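Local coordinates for protein Afp3 (Serratia entomophila, PDB 6RBN) that probably forms part of the contractile sheath around the inner tube of the anti-feeding prophage, a phage-tail-like injection system, at residues A205-N210 with N320-F325. Sequence-based numbering, arbitrary orientation.
Sequences AVYYPN and NVIRHF
Asn320 reaches from the residues leading into strand 322-325 to the exit of strand 204-207, and its side chain makes the polar link of the join. With CG beside its own backbone N (chi1 -64°), the carboxamide lies obliquely across the Tyr207 ring, the two planes 41° apart. Asn320 ND2 sits above one ring face, offset toward the rim, and gives a weak, bent hydrogen bond to Val206 O (3.3 Å, 137°); it also bonds to Arg336 O, so this buried amide is held from two directions. The residue's positive phi is a left-handed conformation, which asparagine tolerates better than most residues with a side chain. Tyr207, its CG beside its backbone N, lays the CD1-CE1 side of its ring along Asn320, Tyr207 CE1 lying 3.6 Å from Asn320 CB, while its hydroxyl hydrogen-bonds to that of Tyr278. Strand 204-207 runs parallel to strand 185-188, whereas strand 322-325, in the region matching the subtilisin-like domain of tail sheath proteins, pairs antiparallel with 329-332; the contact thus packs the end of one strand pair against the beginning of another, while helix 347-364 touches both Tyr207 and Asn320. Farther along, Pro209 CD meets Ile322 CG1 at 3.8 Å, and Pro209 CG rests on Val321 CG1. Proline's compact ring suits the flank of Ile322, bringing no N-H that would need a partner. Ile322 CD1 also approaches Tyr207 CD1 obliquely at 4.4 Å.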
loop_
_atom_site.group_PDB
_atom_site.type_symbol
_atom_site.label_atom_id
_atom_site.label_comp_id
_atom_site.label_asym_id
_atom_site.label_seq_id
_atom_site.Cartn_x
_atom_site.Cartn_y
_atom_site.Cartn_z
ATOM N N ALA D 205 -38.818 53.733 27.473
ATOM C CA ALA D 205 -38.164 54.771 26.687
ATOM C C ALA D 205 -39.206 55.805 26.291
ATOM O O ALA D 205 -40.148 55.490 25.558
ATOM C CB ALA D 205 -37.497 54.180 25.446
ATOM N N VAL D 206 -39.034 57.030 26.768
ATOM C CA VAL D 206 -39.954 58.130 26.501
ATOM C C VAL D 206 -39.464 58.856 25.254
ATOM O O VAL D 206 -38.266 58.877 24.977
ATOM C CB VAL D 206 -40.035 59.049 27.740
ATOM C CG1 VAL D 206 -41.040 60.175 27.574
ATOM C CG2 VAL D 206 -40.350 58.231 28.978
ATOM N N TYR D 207 -40.388 59.397 24.455
ATOM C CA TYR D 207 -40.050 60.151 23.246
ATOM C C TYR D 207 -40.929 61.393 23.200
ATOM O O TYR D 207 -42.152 61.281 23.078
ATOM C CB TYR D 207 -40.232 59.295 21.994
ATOM C CG TYR D 207 -39.206 58.197 21.878
ATOM C CD1 TYR D 207 -37.970 58.433 21.290
ATOM C CD2 TYR D 207 -39.452 56.933 22.390
ATOM C CE1 TYR D 207 -37.026 57.435 21.192
ATOM C CE2 TYR D 207 -38.510 55.932 22.304
ATOM C CZ TYR D 207 -37.297 56.190 21.706
ATOM O OH TYR D 207 -36.359 55.192 21.613
ATOM N N TYR D 208 -40.314 62.574 23.293
ATOM C CA TYR D 208 -41.085 63.780 23.588
ATOM C C TYR D 208 -41.903 64.384 22.442
ATOM O O TYR D 208 -43.125 64.496 22.615
ATOM C CB TYR D 208 -40.174 64.846 24.215
ATOM C CG TYR D 208 -40.778 66.232 24.245
ATOM C CD1 TYR D 208 -41.860 66.532 25.054
ATOM C CD2 TYR D 208 -40.235 67.250 23.478
ATOM C CE1 TYR D 208 -42.406 67.799 25.068
ATOM C CE2 TYR D 208 -40.769 68.520 23.496
ATOM C CZ TYR D 208 -41.850 68.789 24.296
ATOM O OH TYR D 208 -42.383 70.057 24.318
ATOM N N PRO D 209 -41.344 64.807 21.297
ATOM C CA PRO D 209 -42.119 65.705 20.428
ATOM C C PRO D 209 -43.194 64.971 19.641
ATOM O O PRO D 209 -42.946 63.926 19.037
ATOM C CB PRO D 209 -41.059 66.286 19.480
ATOM C CG PRO D 209 -39.747 65.917 20.069
ATOM C CD PRO D 209 -40.008 64.598 20.708
ATOM N N ASN D 210 -44.406 65.520 19.680
ATOM C CA ASN D 210 -45.460 65.041 18.801
ATOM C C ASN D 210 -45.116 65.372 17.358
ATOM O O ASN D 210 -44.533 66.416 17.056
ATOM C CB ASN D 210 -46.807 65.659 19.167
ATOM C CG ASN D 210 -47.403 65.059 20.416
ATOM O OD1 ASN D 210 -47.356 63.849 20.618
ATOM N ND2 ASN D 210 -47.980 65.901 21.258
ATOM N N ASN D 320 -35.290 61.541 25.006
ATOM C CA ASN D 320 -35.007 61.011 23.663
ATOM C C ASN D 320 -35.712 61.819 22.566
ATOM O O ASN D 320 -36.654 61.362 21.920
ATOM C CB ASN D 320 -35.381 59.530 23.574
ATOM C CG ASN D 320 -34.556 58.668 24.488
ATOM O OD1 ASN D 320 -33.365 58.897 24.664
ATOM N ND2 ASN D 320 -35.183 57.663 25.079
ATOM N N VAL D 321 -35.245 63.050 22.411
ATOM C CA VAL D 321 -35.917 64.035 21.575
ATOM C C VAL D 321 -35.806 63.664 20.097
ATOM O O VAL D 321 -34.752 63.267 19.603
ATOM C CB VAL D 321 -35.323 65.425 21.855
ATOM C CG1 VAL D 321 -35.962 66.460 20.993
ATOM C CG2 VAL D 321 -35.488 65.778 23.320
ATOM N N ILE D 322 -36.928 63.777 19.387
ATOM C CA ILE D 322 -36.957 63.752 17.927
ATOM C C ILE D 322 -36.514 65.125 17.436
ATOM O O ILE D 322 -37.228 66.115 17.620
ATOM C CB ILE D 322 -38.361 63.422 17.400
ATOM C CG1 ILE D 322 -38.898 62.137 18.028
ATOM C CG2 ILE D 322 -38.332 63.301 15.892
ATOM C CD1 ILE D 322 -38.096 60.924 17.708
ATOM N N ARG D 323 -35.348 65.190 16.807
ATOM C CA ARG D 323 -34.767 66.446 16.357
ATOM C C ARG D 323 -34.955 66.618 14.857
ATOM O O ARG D 323 -35.164 65.654 14.118
ATOM C CB ARG D 323 -33.276 66.511 16.694
ATOM C CG ARG D 323 -32.972 66.571 18.170
ATOM C CD ARG D 323 -33.342 67.916 18.746
ATOM N NE ARG D 323 -32.580 68.993 18.126
ATOM C CZ ARG D 323 -31.380 69.389 18.536
ATOM N NH1 ARG D 323 -30.805 68.800 19.571
ATOM N NH2 ARG D 323 -30.758 70.377 17.914
ATOM N N HIS D 324 -34.875 67.867 14.414
ATOM C CA HIS D 324 -34.905 68.200 12.999
ATOM C C HIS D 324 -33.544 68.715 12.565
ATOM O O HIS D 324 -33.037 69.693 13.124
ATOM C CB HIS D 324 -35.978 69.243 12.685
ATOM C CG HIS D 324 -36.142 69.511 11.221
ATOM N ND1 HIS D 324 -35.363 70.420 10.539
ATOM C CD2 HIS D 324 -36.990 68.984 10.309
ATOM C CE1 HIS D 324 -35.724 70.441 9.270
ATOM N NE2 HIS D 324 -36.711 69.579 9.102
ATOM N N PHE D 325 -32.956 68.054 11.578
ATOM C CA PHE D 325 -31.731 68.501 10.936
ATOM C C PHE D 325 -32.059 68.872 9.499
ATOM O O PHE D 325 -32.840 68.175 8.843
ATOM C CB PHE D 325 -30.659 67.415 10.992
ATOM C CG PHE D 325 -30.191 67.107 12.381
ATOM C CD1 PHE D 325 -29.265 67.919 13.009
ATOM C CD2 PHE D 325 -30.688 66.013 13.063
ATOM C CE1 PHE D 325 -28.838 67.641 14.291
ATOM C CE2 PHE D 325 -30.266 65.732 14.344
ATOM C CZ PHE D 325 -29.340 66.547 14.956
#